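Local coordinates for cobalamin biosynthesis protein CobN (Mycobacterium tuberculosis, PDB 7C6O), which is the large catalytic subunit of an ATP-dependent cobaltochelatase, which probably inserts cobalt into the corrin ring during aerobic cobalamin biosynthesis, at residues Leu398-Arg403 against Pro413-Asn418; Ala422-Leu427 against His1135-Ala1140; Pro585-Phe590 against Arg813-Arg818; Ala1131-Gly1136 against Arg1179-Glu1184. All coordinates share one frame; numbering follows the deposited sequence.

Overall arrangement
Interactions 1, 2 and 4 form a connected row. Interaction 1 ties helix 391-405 to the loop leading into helix 420-431, interaction 2 carries that second helix to helix 1136-1157, and interaction 4, sharing His1135 and Gly1136 with interaction 2, continues to helix 1176-1185. Centres are about 14 Å apart for interactions 1 and 2, and about 10 Å for 2 and 4. Interaction 3, strand against helix end, lies off this row, though its helix 807-815 packs on helix 391-405. Interactions 2 and 3 are buried and apolar; 1 and 4 are partly buried. Only interaction 1 is hydrogen-bonded across its segments, through side-chain amides and a bridging water, whereas interaction 4 sets an arginine chain on a phenyl face.

Interaction 1 (Leu398-Arg403 against Pro413-Asn418); sequences LLQAMR and PGVESN
Gln400 meets Val415 and Asn418 because its CG lies opposite the carbonyl carbon (chi1 -70°) and the chain then runs extended, carrying the carboxamide from the side of helix 391-405 to the loop. Asn418 turns its own CG away from its backbone N (chi1 -164°), which brings OD1 to the same amide nitrogen. Gln400 NE2 thus donates twice. Its bond to Val415 O is 2.9 Å and almost straight, 178° at the hydrogen, with the acceptor in the amide plane and the donor in the carbonyl plane. The one from Gln400 NE2 to Asn418 OD1, 3.1 Å, is more bent, and the donor sits above the carbonyl plane of Asn418. A water donates to both Gln400 OE1 and Asn418 OD1, closing a small polar ring.

Next to this polar network, Val415 CG2 rests 3.7 Å from Leu399 CD1, the two side chains crossing nearly perpendicularly, and Val415 CG1 lies 4.0 Å from Gln400 CG. Leu399 also touches Leu423 and Leu503, so this apolar patch continues into the next helix and the neighbouring sheet.

The contact fastens the connection between two consecutive helices. Gln400 NE2 donates to two protein oxygens and OE1 accepts from water, which probably fixes which way round the carboxamide lies, and a backbone carbonyl of the loop is tied to the helix by a side chain instead of a backbone donor.

Interaction 2 (Ala422-Leu427 against His1135-Ala1140); sequences ALIHAL and HGYKGA
Ile424 lays its branched side chain over one face of the Tyr1137 ring. Its CG1 is turned opposite its backbone N (chi1 -160°), which sets CG2 between the N and the carbonyl carbon, so that both branches meet the ring. CG2 of Ile424 approaches Tyr1137 CG to 3.6 Å and lies 4.0 Å from the ring centroid, 27° off the normal, a CH-pi contact. Nearer the phenol end, Ile424 CG1 stands 3.9 Å from Tyr1137 CE1. Tyr1137 itself has CG trans to its N (chi1 174°), extending the ring across to the other helix, where it crosses Ile424 at about a right angle.

His425 adds a looser contact: its NE2 is 4.3 Å from Tyr1137 CD2, which lies at the imidazole edge. The polar ends are engaged by outside partners, His425 NE2 with Ser1185 O and Tyr1137 OH with Ile383 O.

This packing joins helix 420-431 to the first turn of helix 1136-1157, elements some 700 residues apart in sequence. Asp421 accepts from Tyr1137 N at that turn. Leu423 packs on Ala395 and Val396 of helix 391-405 and on Leu505 of strand 503-507, while Ala1140 faces helix 1176-1185.

Interaction 3 (Pro585-Phe590 against Arg813-Arg818); sequences PLIYPF and RALDGR
Ile587 of strand 586-591 packs on Ala814 and Leu815, in the last turn of helix 807-815, which a Schellman motif closes: a helix end lying on one side of a mixed beta sheet. Pro585 leads into the strand, its ring against Arg355 and His356 of helix 343-361, and the strand then pairs in parallel with strands 551-555 and 608-612. Leu586 turns to Val552 and Ala607.

Next comes Ile587, whose side chain points at the helix and also touches Val610 of strand 608-612. With CG1 opposite the carbonyl carbon (chi1 -58°) and CD1 continuing outward, the side chain uses all three carbons beyond CB: Ile587 CG1 and CG2 lie 3.8 Å and 3.9 Å from Ala814 CB, and CD1 reaches further, to Leu815. Further along, Tyr588 sends its hydroxyl to Glu562 and to Gly559 N.

Across the contact, Gly817 takes positive phi, and backbone hydrogen bonds from Gly817 N to Ala814 O and from Arg818 N to Arg813 O close the helix end. The contact itself is apolar, in keeping with the burial of all three touching residues. The methyl Ile587 CD1 sits 3.7 Å from Ala814 CB, 3.6 Å from Leu815 CD2 and 3.5 Å from Leu815 N, against the peptide link between Ala814 and Leu815.

Interaction 4 (Ala1131-Gly1136 against Arg1179-Glu1184); sequences AMRRHG and RTFMTE
A type I beta turn from Met1132 to His1135, following helix 1126-1132, presents its backbone to the regular helix 1176-1185, with Arg1133 and Phe1181 nearest at 6.8 Å between their CA atoms. Phe1181 is the side chain that bridges the gap. Its CG lies trans to its backbone N (chi1 162°), projecting the ring into the turn, where one face receives the aliphatic part of Arg1133.

Arg1133 CG sits 3.8 Å from the ring centroid of Phe1181 and 19° off the normal, a CH-pi contact displaced toward the rim, with Arg1133 CG 3.6 Å from Phe1181 CD2. Beyond it, Arg1133 CD passes 3.9 Å from Phe1181 CB. The arginine chain then bends at chi3, and its guanidinium stands steeply to the phenyl plane, 76° apart; NH1 makes a hydrogen bond to Asn1178 OD1. The arginine therefore touches the ring through CA and its methylenes, while its charged end is held by Asn1178, on the helix that carries Phe1181.

At the far end of the ring, Phe1181 CZ is 3.2 Å from Gly1136 O and 3.6 Å from Met1132 O, both approaching obliquely. Met1132 O is also the acceptor for His1135 N, the bond that closes the turn. Gly1136 takes positive phi as the chain swings into the next helix.

That helix, 1136-1157, lies against the same phenylalanine through Ala1140, which also meets Met1182. Phe1181 thus joins the turn to helix 1136-1157, and Met1182 carries the packing from helix 1176-1185 on to Ala1189, Leu1190 and Met1193 of helix 1187-1203.

Interaction 1 (Leu398-Arg403 against Pro413-Asn418)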
loop_
_atom_site.group_PDB
_atom_site.type_symbol
_atom_site.label_atom_id
_atom_site.label_comp_id
_atom_site.label_asym_id
_atom_site.label_seq_id
_atom_site.Cartn_x
_atom_site.Cartn_y
_atom_site.Cartn_z
ATOM N N LEU A 398 12.364 21.948 4.279
ATOM C CA LEU A 398 12.244 21.833 2.829
ATOM C C LEU A 398 12.276 23.206 2.170
ATOM O O LEU A 398 12.982 23.412 1.176
ATOM C CB LEU A 398 10.960 21.089 2.462
ATOM C CG LEU A 398 10.625 21.050 0.969
ATOM C CD1 LEU A 398 11.696 20.293 0.196
ATOM C CD2 LEU A 398 9.253 20.432 0.733
ATOM N N LEU A 399 11.518 24.161 2.712
ATOM C CA LEU A 399 11.480 25.499 2.128
ATOM C C LEU A 399 12.842 26.178 2.215
ATOM O O LEU A 399 13.248 26.890 1.289
ATOM C CB LEU A 399 10.405 26.337 2.820
ATOM C CG LEU A 399 8.988 25.801 2.597
ATOM C CD1 LEU A 399 7.948 26.538 3.429
ATOM C CD2 LEU A 399 8.644 25.865 1.131
ATOM N N GLN A 400 13.561 25.969 3.321
ATOM C CA GLN A 400 14.908 26.520 3.443
ATOM C C GLN A 400 15.846 25.920 2.405
ATOM O O GLN A 400 16.650 26.634 1.795
ATOM C CB GLN A 400 15.447 26.279 4.853
ATOM C CG GLN A 400 14.762 27.105 5.923
ATOM C CD GLN A 400 15.197 26.714 7.318
ATOM O OE1 GLN A 400 15.812 25.667 7.516
ATOM N NE2 GLN A 400 14.881 27.556 8.295
ATOM N N ALA A 401 15.756 24.606 2.189
ATOM C CA ALA A 401 16.600 23.968 1.184
ATOM C C ALA A 401 16.234 24.432 -0.219
ATOM O O ALA A 401 17.117 24.614 -1.066
ATOM C CB ALA A 401 16.488 22.451 1.291
ATOM N N MET A 402 14.938 24.623 -0.486
ATOM C CA MET A 402 14.521 25.129 -1.792
ATOM C C MET A 402 15.051 26.535 -2.030
ATOM O O MET A 402 15.538 26.845 -3.125
ATOM C CB MET A 402 12.997 25.100 -1.909
ATOM C CG MET A 402 12.419 23.702 -2.049
ATOM S SD MET A 402 10.619 23.680 -1.998
ATOM C CE MET A 402 10.215 24.518 -3.529
ATOM N N ARG A 403 14.965 27.403 -1.017
ATOM C CA ARG A 403 15.526 28.744 -1.144
ATOM C C ARG A 403 17.015 28.685 -1.450
ATOM O O ARG A 403 17.512 29.431 -2.303
ATOM C CB ARG A 403 15.278 29.549 0.132
ATOM C CG ARG A 403 15.856 30.960 0.087
ATOM C CD ARG A 403 15.887 31.595 1.467
ATOM N N PRO A 413 6.311 33.136 6.930
ATOM C CA PRO A 413 6.661 33.166 8.354
ATOM C C PRO A 413 7.242 31.831 8.789
ATOM O O PRO A 413 6.789 30.767 8.364
ATOM C CB PRO A 413 5.323 33.454 9.045
ATOM C CG PRO A 413 4.452 34.043 7.978
ATOM C CD PRO A 413 4.878 33.379 6.706
ATOM N N GLY A 414 8.276 31.897 9.623
ATOM C CA GLY A 414 8.915 30.717 10.148
ATOM C C GLY A 414 10.002 30.128 9.274
ATOM O O GLY A 414 10.815 29.344 9.772
ATOM N N VAL A 415 10.040 30.467 7.987
ATOM C CA VAL A 415 11.100 29.950 7.123
ATOM C C VAL A 415 12.421 30.634 7.449
ATOM O O VAL A 415 13.422 29.979 7.759
ATOM C CB VAL A 415 10.726 30.119 5.641
ATOM C CG1 VAL A 415 11.889 29.705 4.751
ATOM C CG2 VAL A 415 9.489 29.301 5.317
ATOM N N GLU A 416 12.435 31.968 7.392
ATOM C CA GLU A 416 13.636 32.712 7.757
ATOM C C GLU A 416 13.966 32.541 9.235
ATOM O O GLU A 416 15.132 32.340 9.597
ATOM C CB GLU A 416 13.457 34.192 7.417
ATOM C CG GLU A 416 14.623 35.065 7.841
ATOM C CD GLU A 416 15.922 34.655 7.176
ATOM O OE1 GLU A 416 15.908 34.400 5.953
ATOM O OE2 GLU A 416 16.952 34.577 7.878
ATOM N N SER A 417 12.957 32.608 10.102
ATOM C CA SER A 417 13.174 32.513 11.542
ATOM C C SER A 417 13.276 31.077 12.042
ATOM O O SER A 417 13.422 30.878 13.253
ATOM C CB SER A 417 12.058 33.242 12.293
ATOM O OG SER A 417 10.791 32.669 12.021
ATOM N N ASN A 418 13.202 30.085 11.151
ATOM C CA ASN A 418 13.345 28.669 11.502
ATOM C C ASN A 418 12.346 28.267 12.594
ATOM O O ASN A 418 12.711 27.762 13.659
ATOM C CB ASN A 418 14.786 28.359 11.926
ATOM C CG ASN A 418 15.084 26.875 11.923
ATOM O OD1 ASN A 418 14.604 26.135 11.065
ATOM N ND2 ASN A 418 15.875 26.430 12.890
HETATM O O HOH W 1 15.261 23.463 9.529
#

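Interaction 2 (Ala422-Leu427 against His1135-Ala1140)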
loop_
_atom_site.group_PDB
_atom_site.type_symbol
_atom_site.label_atom_id
_atom_site.label_comp_id
_atom_site.label_asym_id
_atom_site.label_seq_id
_atom_site.Cartn_x
_atom_site.Cartn_y
_atom_site.Cartn_z
ATOM N N ALA A 422 5.332 29.109 13.575
ATOM C CA ALA A 422 4.964 30.326 12.860
ATOM C C ALA A 422 4.442 30.008 11.466
ATOM O O ALA A 422 3.463 30.611 11.008
ATOM C CB ALA A 422 6.163 31.271 12.778
ATOM N N LEU A 423 5.078 29.057 10.780
ATOM C CA LEU A 423 4.635 28.685 9.441
ATOM C C LEU A 423 3.244 28.068 9.476
ATOM O O LEU A 423 2.351 28.478 8.726
ATOM C CB LEU A 423 5.632 27.718 8.804
ATOM C CG LEU A 423 5.262 27.242 7.396
ATOM C CD1 LEU A 423 5.241 28.417 6.425
ATOM C CD2 LEU A 423 6.213 26.154 6.916
ATOM N N ILE A 424 3.041 27.078 10.349
ATOM C CA ILE A 424 1.765 26.375 10.356
ATOM C C ILE A 424 0.653 27.281 10.873
ATOM O O ILE A 424 -0.487 27.200 10.401
ATOM C CB ILE A 424 1.880 25.064 11.163
ATOM C CG1 ILE A 424 0.759 24.098 10.772
ATOM C CG2 ILE A 424 1.888 25.321 12.666
ATOM C CD1 ILE A 424 0.910 23.545 9.370
ATOM N N HIS A 425 0.960 28.171 11.823
ATOM C CA HIS A 425 -0.048 29.125 12.280
ATOM C C HIS A 425 -0.450 30.069 11.157
ATOM O O HIS A 425 -1.630 30.412 11.016
ATOM C CB HIS A 425 0.470 29.917 13.480
ATOM C CG HIS A 425 0.634 29.099 14.722
ATOM N ND1 HIS A 425 1.058 29.639 15.917
ATOM C CD2 HIS A 425 0.436 27.779 14.955
ATOM C CE1 HIS A 425 1.111 28.688 16.833
ATOM N NE2 HIS A 425 0.740 27.550 16.274
ATOM N N ALA A 426 0.521 30.503 10.349
ATOM C CA ALA A 426 0.208 31.365 9.215
ATOM C C ALA A 426 -0.675 30.646 8.205
ATOM O O ALA A 426 -1.572 31.253 7.608
ATOM C CB ALA A 426 1.500 31.848 8.554
ATOM N N LEU A 427 -0.440 29.347 8.003
ATOM C CA LEU A 427 -1.269 28.582 7.076
ATOM C C LEU A 427 -2.685 28.415 7.612
ATOM O O LEU A 427 -3.656 28.541 6.859
ATOM C CB LEU A 427 -0.633 27.220 6.800
ATOM C CG LEU A 427 -1.421 26.283 5.882
ATOM C CD1 LEU A 427 -1.710 26.958 4.541
ATOM C CD2 LEU A 427 -0.679 24.969 5.681
ATOM N N HIS A 1135 8.379 19.188 19.937
ATOM C CA HIS A 1135 7.997 19.249 18.531
ATOM C C HIS A 1135 6.793 20.154 18.285
ATOM O O HIS A 1135 6.093 19.977 17.283
ATOM C CB HIS A 1135 7.741 17.839 17.993
ATOM C CG HIS A 1135 8.991 17.028 17.847
ATOM N ND1 HIS A 1135 9.818 17.129 16.748
ATOM C CD2 HIS A 1135 9.573 16.127 18.674
ATOM C CE1 HIS A 1135 10.849 16.316 16.898
ATOM N NE2 HIS A 1135 10.724 15.695 18.058
ATOM N N GLY A 1136 6.543 21.110 19.178
ATOM C CA GLY A 1136 5.639 22.212 18.879
ATOM C C GLY A 1136 4.253 21.777 18.444
ATOM O O GLY A 1136 3.616 20.920 19.066
ATOM N N TYR A 1137 3.782 22.384 17.348
ATOM C CA TYR A 1137 2.413 22.174 16.880
ATOM C C TYR A 1137 2.114 20.695 16.666
ATOM O O TYR A 1137 1.077 20.189 17.111
ATOM C CB TYR A 1137 2.183 22.967 15.589
ATOM C CG TYR A 1137 0.845 22.727 14.915
ATOM C CD1 TYR A 1137 0.675 21.681 14.018
ATOM C CD2 TYR A 1137 -0.241 23.559 15.160
ATOM C CE1 TYR A 1137 -0.537 21.459 13.399
ATOM C CE2 TYR A 1137 -1.461 23.346 14.538
ATOM C CZ TYR A 1137 -1.602 22.291 13.659
ATOM O OH TYR A 1137 -2.812 22.066 13.034
ATOM N N LYS A 1138 3.013 19.984 15.982
ATOM C CA LYS A 1138 2.743 18.590 15.643
ATOM C C LYS A 1138 2.810 17.694 16.874
ATOM O O LYS A 1138 2.045 16.731 16.989
ATOM C CB LYS A 1138 3.722 18.114 14.571
ATOM C CG LYS A 1138 3.407 16.738 13.998
ATOM C CD LYS A 1138 1.973 16.654 13.494
ATOM C CE LYS A 1138 1.773 15.450 12.583
ATOM N NZ LYS A 1138 2.312 14.197 13.177
ATOM N N GLY A 1139 3.717 17.992 17.807
ATOM C CA GLY A 1139 3.728 17.259 19.061
ATOM C C GLY A 1139 2.424 17.406 19.822
ATOM O O GLY A 1139 1.888 16.430 20.351
ATOM N N ALA A 1140 1.892 18.629 19.874
ATOM C CA ALA A 1140 0.589 18.856 20.490
ATOM C C ALA A 1140 -0.516 18.157 19.710
ATOM O O ALA A 1140 -1.466 17.628 20.301
ATOM C CB ALA A 1140 0.316 20.356 20.580
#

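Interaction 3 (Pro585-Phe590 against Arg813-Arg818)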
loop_
_atom_site.group_PDB
_atom_site.type_symbol
_atom_site.label_atom_id
_atom_site.label_comp_id
_atom_site.label_asym_id
_atom_site.label_seq_id
_atom_site.Cartn_x
_atom_site.Cartn_y
_atom_site.Cartn_z
ATOM N N PRO A 585 2.573 16.544 -11.813
ATOM C CA PRO A 585 3.499 15.664 -11.091
ATOM C C PRO A 585 3.275 15.774 -9.591
ATOM O O PRO A 585 3.054 16.863 -9.056
ATOM C CB PRO A 585 4.882 16.189 -11.497
ATOM C CG PRO A 585 4.648 16.908 -12.800
ATOM C CD PRO A 585 3.280 17.511 -12.672
ATOM N N LEU A 586 3.319 14.629 -8.914
ATOM C CA LEU A 586 3.076 14.554 -7.477
ATOM C C LEU A 586 4.276 13.911 -6.798
ATOM O O LEU A 586 4.621 12.759 -7.088
ATOM C CB LEU A 586 1.796 13.768 -7.176
ATOM C CG LEU A 586 1.456 13.501 -5.705
ATOM C CD1 LEU A 586 1.293 14.803 -4.934
ATOM C CD2 LEU A 586 0.197 12.641 -5.585
ATOM N N ILE A 587 4.909 14.659 -5.900
ATOM C CA ILE A 587 6.048 14.194 -5.117
ATOM C C ILE A 587 5.597 14.113 -3.666
ATOM O O ILE A 587 4.982 15.055 -3.151
ATOM C CB ILE A 587 7.256 15.130 -5.286
ATOM C CG1 ILE A 587 7.633 15.223 -6.768
ATOM C CG2 ILE A 587 8.433 14.644 -4.449
ATOM C CD1 ILE A 587 8.463 16.433 -7.112
ATOM N N TYR A 588 5.899 12.997 -3.007
ATOM C CA TYR A 588 5.155 12.580 -1.819
ATOM C C TYR A 588 6.089 11.979 -0.777
ATOM O O TYR A 588 6.306 10.760 -0.749
ATOM C CB TYR A 588 4.071 11.576 -2.213
ATOM C CG TYR A 588 2.781 11.617 -1.423
ATOM C CD1 TYR A 588 2.766 11.918 -0.067
ATOM C CD2 TYR A 588 1.572 11.327 -2.046
ATOM C CE1 TYR A 588 1.572 11.936 0.645
ATOM C CE2 TYR A 588 0.382 11.346 -1.348
ATOM C CZ TYR A 588 0.385 11.648 -0.007
ATOM O OH TYR A 588 -0.809 11.659 0.674
ATOM N N PRO A 589 6.662 12.804 0.099
ATOM C CA PRO A 589 7.394 12.255 1.250
ATOM C C PRO A 589 6.484 11.350 2.071
ATOM O O PRO A 589 5.345 11.707 2.379
ATOM C CB PRO A 589 7.819 13.503 2.030
ATOM C CG PRO A 589 7.871 14.587 0.990
ATOM C CD PRO A 589 6.756 14.274 0.032
ATOM N N PHE A 590 6.983 10.162 2.409
ATOM C CA PHE A 590 6.100 9.135 2.944
ATOM C C PHE A 590 6.843 8.227 3.911
ATOM O O PHE A 590 7.971 7.816 3.646
ATOM C CB PHE A 590 5.490 8.299 1.815
ATOM C CG PHE A 590 4.059 7.941 2.048
ATOM C CD1 PHE A 590 3.724 6.879 2.868
ATOM C CD2 PHE A 590 3.047 8.681 1.463
ATOM C CE1 PHE A 590 2.403 6.557 3.095
ATOM C CE2 PHE A 590 1.722 8.365 1.682
ATOM C CZ PHE A 590 1.397 7.304 2.495
ATOM N N ARG A 813 15.632 16.548 -6.173
ATOM C CA ARG A 813 15.886 15.805 -7.405
ATOM C C ARG A 813 14.584 15.484 -8.125
ATOM O O ARG A 813 14.504 15.581 -9.357
ATOM C CB ARG A 813 16.659 14.517 -7.107
ATOM C CG ARG A 813 18.089 14.725 -6.624
ATOM C CD ARG A 813 18.878 13.409 -6.601
ATOM N NE ARG A 813 19.080 12.857 -7.941
ATOM C CZ ARG A 813 18.555 11.713 -8.374
ATOM N NH1 ARG A 813 17.801 10.974 -7.570
ATOM N NH2 ARG A 813 18.794 11.298 -9.612
ATOM N N ALA A 814 13.551 15.095 -7.372
ATOM C CA ALA A 814 12.266 14.782 -7.985
ATOM C C ALA A 814 11.638 16.021 -8.609
ATOM O O ALA A 814 11.042 15.942 -9.692
ATOM C CB ALA A 814 11.328 14.164 -6.948
ATOM N N LEU A 815 11.763 17.174 -7.943
ATOM C CA LEU A 815 11.290 18.429 -8.517
ATOM C C LEU A 815 12.048 18.792 -9.783
ATOM O O LEU A 815 11.544 19.577 -10.595
ATOM C CB LEU A 815 11.417 19.556 -7.493
ATOM C CG LEU A 815 10.394 19.571 -6.357
ATOM C CD1 LEU A 815 10.850 20.494 -5.237
ATOM C CD2 LEU A 815 9.033 20.000 -6.884
ATOM N N ASP A 816 13.248 18.241 -9.961
ATOM C CA ASP A 816 14.057 18.431 -11.154
ATOM C C ASP A 816 13.817 17.354 -12.202
ATOM O O ASP A 816 14.521 17.326 -13.215
ATOM C CB ASP A 816 15.538 18.455 -10.779
ATOM C CG ASP A 816 16.211 19.745 -11.164
ATOM O OD1 ASP A 816 15.983 20.759 -10.473
ATOM O OD2 ASP A 816 16.965 19.741 -12.160
ATOM N N GLY A 817 12.857 16.463 -11.974
ATOM C CA GLY A 817 12.562 15.425 -12.940
ATOM C C GLY A 817 13.640 14.376 -13.088
ATOM O O GLY A 817 13.795 13.805 -14.171
ATOM N N ARG A 818 14.400 14.110 -12.033
ATOM C CA ARG A 818 15.412 13.070 -12.088
ATOM C C ARG A 818 14.820 11.740 -11.636
ATOM O O ARG A 818 13.741 11.684 -11.041
ATOM C CB ARG A 818 16.615 13.451 -11.227
ATOM C CG ARG A 818 17.182 14.812 -11.595
ATOM C CD ARG A 818 18.637 14.951 -11.204
ATOM N NE ARG A 818 19.222 16.185 -11.725
ATOM C CZ ARG A 818 19.932 16.261 -12.847
ATOM N NH1 ARG A 818 20.152 15.173 -13.574
ATOM N NH2 ARG A 818 20.426 17.428 -13.241
#

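Interaction 4 (Ala1131-Gly1136 against Arg1179-Glu1184)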
loop_
_atom_site.group_PDB
_atom_site.type_symbol
_atom_site.label_atom_id
_atom_site.label_comp_id
_atom_site.label_asym_id
_atom_site.label_seq_id
_atom_site.Cartn_x
_atom_site.Cartn_y
_atom_site.Cartn_z
ATOM N N ALA A 1131 8.875 14.329 24.956
ATOM C CA ALA A 1131 9.337 14.254 23.573
ATOM C C ALA A 1131 8.418 15.028 22.636
ATOM O O ALA A 1131 8.890 15.724 21.728
ATOM C CB ALA A 1131 9.442 12.793 23.131
ATOM N N MET A 1132 7.102 14.915 22.827
ATOM C CA MET A 1132 6.186 15.672 21.979
ATOM C C MET A 1132 6.291 17.169 22.239
ATOM O O MET A 1132 6.115 17.970 21.312
ATOM C CB MET A 1132 4.751 15.190 22.185
ATOM C CG MET A 1132 4.523 13.720 21.845
ATOM S SD MET A 1132 4.853 13.307 20.113
ATOM C CE MET A 1132 6.501 12.602 20.213
ATOM N N ARG A 1133 6.591 17.569 23.476
ATOM C CA ARG A 1133 6.770 18.984 23.767
ATOM C C ARG A 1133 8.040 19.552 23.152
ATOM O O ARG A 1133 8.245 20.770 23.213
ATOM C CB ARG A 1133 6.766 19.223 25.280
ATOM C CG ARG A 1133 5.388 19.089 25.906
ATOM C CD ARG A 1133 5.344 19.705 27.291
ATOM N NE ARG A 1133 6.209 18.999 28.230
ATOM C CZ ARG A 1133 5.813 17.982 28.988
ATOM N NH1 ARG A 1133 4.561 17.550 28.922
ATOM N NH2 ARG A 1133 6.669 17.401 29.815
ATOM N N ARG A 1134 8.892 18.715 22.569
ATOM C CA ARG A 1134 10.013 19.188 21.771
ATOM C C ARG A 1134 9.636 19.430 20.317
ATOM O O ARG A 1134 10.493 19.847 19.533
ATOM C CB ARG A 1134 11.175 18.190 21.828
ATOM C CG ARG A 1134 11.754 17.977 23.213
ATOM C CD ARG A 1134 13.085 17.254 23.141
ATOM N NE ARG A 1134 12.961 15.924 22.557
ATOM C CZ ARG A 1134 12.766 14.816 23.264
ATOM N NH1 ARG A 1134 12.668 14.880 24.586
ATOM N NH2 ARG A 1134 12.667 13.645 22.649
ATOM N N HIS A 1135 8.379 19.188 19.937
ATOM C CA HIS A 1135 7.997 19.249 18.531
ATOM C C HIS A 1135 6.793 20.154 18.285
ATOM O O HIS A 1135 6.093 19.977 17.283
ATOM C CB HIS A 1135 7.741 17.839 17.993
ATOM C CG HIS A 1135 8.991 17.028 17.847
ATOM N ND1 HIS A 1135 9.818 17.129 16.748
ATOM C CD2 HIS A 1135 9.573 16.127 18.674
ATOM C CE1 HIS A 1135 10.849 16.316 16.898
ATOM N NE2 HIS A 1135 10.724 15.695 18.058
ATOM N N GLY A 1136 6.543 21.110 19.178
ATOM C CA GLY A 1136 5.639 22.212 18.879
ATOM C C GLY A 1136 4.253 21.777 18.444
ATOM O O GLY A 1136 3.616 20.920 19.066
ATOM N N ARG A 1179 -0.418 22.419 29.532
ATOM C CA ARG A 1179 -1.381 23.419 29.081
ATOM C C ARG A 1179 -0.682 24.616 28.445
ATOM O O ARG A 1179 -1.116 25.117 27.402
ATOM C CB ARG A 1179 -2.253 23.880 30.248
ATOM C CG ARG A 1179 -3.075 25.113 29.928
ATOM C CD ARG A 1179 -4.556 24.813 29.971
ATOM N NE ARG A 1179 -5.103 24.970 31.313
ATOM C CZ ARG A 1179 -5.889 25.974 31.683
ATOM N NH1 ARG A 1179 -6.227 26.911 30.806
ATOM N NH2 ARG A 1179 -6.345 26.039 32.925
ATOM N N THR A 1180 0.396 25.095 29.071
ATOM C CA THR A 1180 1.161 26.195 28.495
ATOM C C THR A 1180 1.711 25.825 27.124
ATOM O O THR A 1180 1.655 26.629 26.185
ATOM C CB THR A 1180 2.300 26.589 29.436
ATOM O OG1 THR A 1180 1.755 27.135 30.643
ATOM C CG2 THR A 1180 3.213 27.619 28.779
ATOM N N PHE A 1181 2.247 24.610 26.994
ATOM C CA PHE A 1181 2.751 24.151 25.705
ATOM C C PHE A 1181 1.634 24.075 24.671
ATOM O O PHE A 1181 1.791 24.543 23.536
ATOM C CB PHE A 1181 3.432 22.791 25.872
ATOM C CG PHE A 1181 3.603 22.037 24.585
ATOM C CD1 PHE A 1181 4.566 22.420 23.664
ATOM C CD2 PHE A 1181 2.801 20.945 24.295
ATOM C CE1 PHE A 1181 4.723 21.731 22.477
ATOM C CE2 PHE A 1181 2.958 20.249 23.108
ATOM C CZ PHE A 1181 3.921 20.644 22.200
ATOM N N MET A 1182 0.496 23.483 25.046
ATOM C CA MET A 1182 -0.636 23.391 24.127
ATOM C C MET A 1182 -1.119 24.771 23.702
ATOM O O MET A 1182 -1.419 24.997 22.525
ATOM C CB MET A 1182 -1.784 22.612 24.771
ATOM C CG MET A 1182 -1.491 21.152 25.087
ATOM S SD MET A 1182 -1.321 20.096 23.637
ATOM C CE MET A 1182 -2.827 20.480 22.742
ATOM N N THR A 1183 -1.202 25.708 24.648
ATOM C CA THR A 1183 -1.724 27.034 24.333
ATOM C C THR A 1183 -0.819 27.772 23.350
ATOM O O THR A 1183 -1.306 28.453 22.440
ATOM C CB THR A 1183 -1.899 27.840 25.621
ATOM O OG1 THR A 1183 -2.840 27.176 26.473
ATOM C CG2 THR A 1183 -2.397 29.248 25.316
ATOM N N GLU A 1184 0.499 27.637 23.508
ATOM C CA GLU A 1184 1.417 28.362 22.637
ATOM C C GLU A 1184 1.510 27.722 21.255
ATOM O O GLU A 1184 1.479 28.428 20.240
ATOM C CB GLU A 1184 2.794 28.443 23.293
ATOM C CG GLU A 1184 2.800 29.234 24.597
ATOM C CD GLU A 1184 4.113 29.130 25.348
ATOM O OE1 GLU A 1184 4.921 28.234 25.021
ATOM O OE2 GLU A 1184 4.337 29.944 26.269
#